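RND efflux system, outer membrane lipoprotein, NodT family (Burkholderia mallei, PDB 6U94) probably serves as the outer membrane channel component of an RND-type efflux system, passing exported compounds across the outer membrane. Local coordinates at residues A[276-279]-A[280-283]; A[359-362]-A[363-366]. All coordinates share one frame; numbering follows the deposited sequence.

Contact 1: residues A[276-279]-A[280-283]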
loop_
_atom_site.group_PDB
_atom_site.type_symbol
_atom_site.label_atom_id
_atom_site.label_comp_id
_atom_site.label_asym_id
_atom_site.label_seq_id
_atom_site.Cartn_x
_atom_site.Cartn_y
_atom_site.Cartn_z
ATOM N N SER A 276 -17.226 12.642 1.283
ATOM C CA SER A 276 -15.992 13.417 1.333
ATOM C C SER A 276 -15.754 14.050 2.700
ATOM O O SER A 276 -14.615 14.412 3.015
ATOM C CB SER A 276 -16.016 14.500 0.255
ATOM O OG SER A 276 -17.272 15.159 0.238
ATOM N N THR A 277 -16.801 14.189 3.519
ATOM C CA THR A 277 -16.629 14.738 4.858
ATOM C C THR A 277 -15.737 13.862 5.726
ATOM O O THR A 277 -15.262 14.322 6.770
ATOM C CB THR A 277 -17.987 14.926 5.533
ATOM O OG1 THR A 277 -18.704 13.686 5.533
ATOM C CG2 THR A 277 -18.802 15.984 4.801
ATOM N N LEU A 278 -15.496 12.612 5.318
ATOM C CA LEU A 278 -14.519 11.785 6.017
ATOM C C LEU A 278 -13.144 12.437 6.023
ATOM O O LEU A 278 -12.372 12.245 6.971
ATOM C CB LEU A 278 -14.434 10.402 5.370
ATOM C CG LEU A 278 -15.609 9.439 5.536
ATOM C CD1 LEU A 278 -15.380 8.196 4.681
ATOM C CD2 LEU A 278 -15.797 9.058 6.995
ATOM N N LEU A 279 -12.819 13.204 4.979
ATOM C CA LEU A 279 -11.519 13.859 4.891
ATOM C C LEU A 279 -11.341 14.964 5.925
ATOM O O LEU A 279 -10.220 15.458 6.090
ATOM C CB LEU A 279 -11.309 14.421 3.484
ATOM C CG LEU A 279 -11.450 13.400 2.345
ATOM C CD1 LEU A 279 -10.937 13.968 1.029
ATOM C CD2 LEU A 279 -10.733 12.106 2.675
ATOM N N GLU A 280 -12.410 15.361 6.621
ATOM C CA GLU A 280 -12.256 16.298 7.728
ATOM C C GLU A 280 -11.377 15.723 8.830
ATOM O O GLU A 280 -10.772 16.483 9.595
ATOM C CB GLU A 280 -13.624 16.683 8.291
ATOM C CG GLU A 280 -14.500 17.482 7.341
ATOM C CD GLU A 280 -15.954 17.507 7.767
ATOM O OE1 GLU A 280 -16.282 16.904 8.812
ATOM O OE2 GLU A 280 -16.771 18.129 7.058
ATOM N N ARG A 281 -11.291 14.394 8.929
ATOM C CA ARG A 281 -10.476 13.726 9.938
ATOM C C ARG A 281 -9.022 13.554 9.518
ATOM O O ARG A 281 -8.232 13.015 10.297
ATOM C CB ARG A 281 -11.057 12.352 10.275
ATOM C CG ARG A 281 -12.543 12.336 10.560
ATOM C CD ARG A 281 -13.045 10.920 10.379
ATOM N NE ARG A 281 -12.566 10.370 9.111
ATOM C CZ ARG A 281 -12.504 9.073 8.825
ATOM N NH1 ARG A 281 -12.889 8.172 9.720
ATOM N NH2 ARG A 281 -12.049 8.675 7.645
ATOM N N ARG A 282 -8.653 13.976 8.315
ATOM C CA ARG A 282 -7.252 13.930 7.922
ATOM C C ARG A 282 -6.438 14.854 8.824
ATOM O O ARG A 282 -6.848 15.998 9.064
ATOM C CB ARG A 282 -7.080 14.343 6.465
ATOM C CG ARG A 282 -7.467 13.279 5.429
ATOM C CD ARG A 282 -7.289 13.828 4.028
ATOM N NE ARG A 282 -5.934 14.329 3.807
ATOM C CZ ARG A 282 -5.043 13.758 3.001
ATOM N NH1 ARG A 282 -5.364 12.664 2.312
ATOM N NH2 ARG A 282 -3.831 14.287 2.871
ATOM N N PRO A 283 -5.306 14.394 9.359
ATOM C CA PRO A 283 -4.502 15.276 10.220
ATOM C C PRO A 283 -4.062 16.574 9.556
ATOM O O PRO A 283 -3.902 17.579 10.260
ATOM C CB PRO A 283 -3.307 14.390 10.591
ATOM C CG PRO A 283 -3.878 13.011 10.572
ATOM C CD PRO A 283 -4.837 12.999 9.414
#
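R281 folds back on L278, three residues earlier in a 3-10 turn. CB, CG and CD of R281 arch round the carbonyl oxygen of L278, none closer than 3.6 Å. The bend that closes the arch lies at chi3 (-49°) and brings R281 NE to 2.9 Å from L278 O, in a bond with an N-H...O angle of 159°. NE lies in the carbonyl plane, on a lone pair, and the oxygen sits at the edge of the guanidinium. L278 O also takes R281 N at 3.1 Å from above its plane, so one acceptor holds both the root of the arginine and the middle of its side chain. Farther out, L278 CD2 rests over the centre of one guanidinium face, 3.8 Å from R281 CZ, while L278 CB lies 3.7 Å from R281 NH2. NH2 donates instead to the carbonyls of L455 and G458, near the C-terminal end of the model.

E280 lies alongside T277, pointing the same way, with E280 OE2 3.7 Å from T277 CG2; OE2 forms a long, weak ion pair with R303. R282 passes L279 before reaching E377 and D284 in salt bridges. Backbone bonds from E280 N to T277 O and from R282 N to L279 O complete the i to i-3 pattern of a 3-10 helix, which here leads directly into helix 283-294 with R282 as its N-cap residue.

Contact 2: residues A[359-362]-A[363-366]; sequences RRDI and NVAG
The carboxylate of D361 reaches forward to V364 and N363 in the first turn of helix 362-415, and one oxygen, OD1, makes the polar contacts. D361 OD1 accepts from V364 N at 2.9 Å through its anti lone pair, the one directed away from OD2, with an N-H...O angle of 143°. A second N-H reaches the same atom: N363 N stands 2.8 Å from D361 OD1, but its angle of 121° makes this bond weak. Carbon closes in as well. V364 CG2 lies 3.5 Å from D361 OD1, its side chain crossing that of D361 at about a right angle, and N363 CB approaches D361 OD1 to 3.3 Å.

What puts OD1 there is the first torsion of the aspartate: CG stands opposite the backbone N (chi1 176°), a setting that carries the carboxylate toward the amides that follow it in sequence. The aspartate's own carbonyl then begins the regular helical bonding, D361 O taking A365 N at 3.1 Å in a nearly straight bond, with V364 N as a second, weak donor; I362 O receives G366 N one residue later.

Farther out, A365 CB lies 3.4 Å from R359 O, where the preceding turn meets the new helix. R359 NE meets E368, two residues beyond the contact, in a salt bridge. F344 lies against both D361 and V364, while L292 of helix 283-294 touches N363 and V364, placing the helix start against neighbouring parts of the fold.

D361 is thus an N-cap residue. One carboxylate oxygen serves two amides that have no earlier carbonyl within the helix, one of them weakly, and the helix N terminus probably stabilises the negative charge and may favour the ionised carboxylate.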
loop_
_atom_site.group_PDB
_atom_site.type_symbol
_atom_site.label_atom_id
_atom_site.label_comp_id
_atom_site.label_asym_id
_atom_site.label_seq_id
_atom_site.Cartn_x
_atom_site.Cartn_y
_atom_site.Cartn_z
ATOM N N ARG A 359 -7.638 34.915 -0.829
ATOM C CA ARG A 359 -6.517 34.007 -1.037
ATOM C C ARG A 359 -5.183 34.616 -0.628
ATOM O O ARG A 359 -4.204 33.878 -0.477
ATOM C CB ARG A 359 -6.455 33.563 -2.500
ATOM C CG ARG A 359 -7.555 32.598 -2.899
ATOM C CD ARG A 359 -7.137 31.764 -4.099
ATOM N NE ARG A 359 -8.191 30.845 -4.516
ATOM C CZ ARG A 359 -9.023 31.080 -5.524
ATOM N NH1 ARG A 359 -8.916 32.201 -6.224
ATOM N NH2 ARG A 359 -9.957 30.192 -5.836
ATOM N N ARG A 360 -5.116 35.937 -0.447
ATOM C CA ARG A 360 -3.884 36.549 0.035
ATOM C C ARG A 360 -3.616 36.248 1.502
ATOM O O ARG A 360 -2.496 36.479 1.969
ATOM C CB ARG A 360 -3.915 38.058 -0.194
ATOM C CG ARG A 360 -3.536 38.461 -1.608
ATOM C CD ARG A 360 -3.252 39.951 -1.719
ATOM N NE ARG A 360 -4.469 40.743 -1.866
ATOM C CZ ARG A 360 -5.106 40.919 -3.020
ATOM N NH1 ARG A 360 -4.648 40.352 -4.128
ATOM N NH2 ARG A 360 -6.204 41.661 -3.068
ATOM N N ASP A 361 -4.606 35.745 2.236
ATOM C CA ASP A 361 -4.371 35.254 3.585
ATOM C C ASP A 361 -3.708 33.885 3.512
ATOM O O ASP A 361 -4.153 33.007 2.764
ATOM C CB ASP A 361 -5.683 35.183 4.369
ATOM C CG ASP A 361 -5.505 34.591 5.756
ATOM O OD1 ASP A 361 -5.445 33.351 5.872
ATOM O OD2 ASP A 361 -5.411 35.369 6.730
ATOM N N ILE A 362 -2.638 33.707 4.288
ATOM C CA ILE A 362 -1.827 32.499 4.175
ATOM C C ILE A 362 -2.579 31.281 4.692
ATOM O O ILE A 362 -2.402 30.169 4.176
ATOM C CB ILE A 362 -0.489 32.699 4.909
ATOM C CG1 ILE A 362 0.232 33.930 4.356
ATOM C CG2 ILE A 362 0.390 31.465 4.781
ATOM C CD1 ILE A 362 0.378 33.930 2.844
ATOM N N ASN A 363 -3.434 31.458 5.701
ATOM C CA ASN A 363 -4.157 30.322 6.257
ATOM C C ASN A 363 -5.325 29.891 5.379
ATOM O O ASN A 363 -5.722 28.722 5.421
ATOM C CB ASN A 363 -4.652 30.646 7.667
ATOM C CG ASN A 363 -3.518 30.958 8.618
ATOM O OD1 ASN A 363 -2.736 30.078 8.980
ATOM N ND2 ASN A 363 -3.424 32.218 9.031
ATOM N N VAL A 364 -5.886 30.805 4.587
ATOM C CA VAL A 364 -6.944 30.424 3.657
ATOM C C VAL A 364 -6.358 29.734 2.431
ATOM O O VAL A 364 -6.871 28.704 1.976
ATOM C CB VAL A 364 -7.782 31.655 3.265
ATOM C CG1 VAL A 364 -8.836 31.270 2.250
ATOM C CG2 VAL A 364 -8.430 32.276 4.495
ATOM N N ALA A 365 -5.276 30.287 1.877
ATOM C CA ALA A 365 -4.654 29.686 0.701
ATOM C C ALA A 365 -4.092 28.305 1.018
ATOM O O ALA A 365 -4.222 27.376 0.211
ATOM C CB ALA A 365 -3.558 30.603 0.157
ATOM N N GLY A 366 -3.466 28.150 2.187
ATOM C CA GLY A 366 -2.979 26.840 2.582
ATOM C C GLY A 366 -4.103 25.843 2.786
ATOM O O GLY A 366 -3.983 24.671 2.419
#

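Two helix starts follow one another along the chain. Contact 1 comes first, in the connection after helix 253-256, and delivers the chain into helix 283-294; it is complete before contact 2 begins, so the two neither nest nor cross. Contact 2 joins the end of helix 355-359 to the long helix 362-415. The centres of contact 1 and contact 2 lie about 20 Å apart. The nearest atoms of contact 1 and contact 2 are about 10 Å apart, so the two do not touch. Each contact is nevertheless touched by the helix the other starts: F375 of helix 362-415 packs on S276 and L279, and R291 of helix 283-294 on N363.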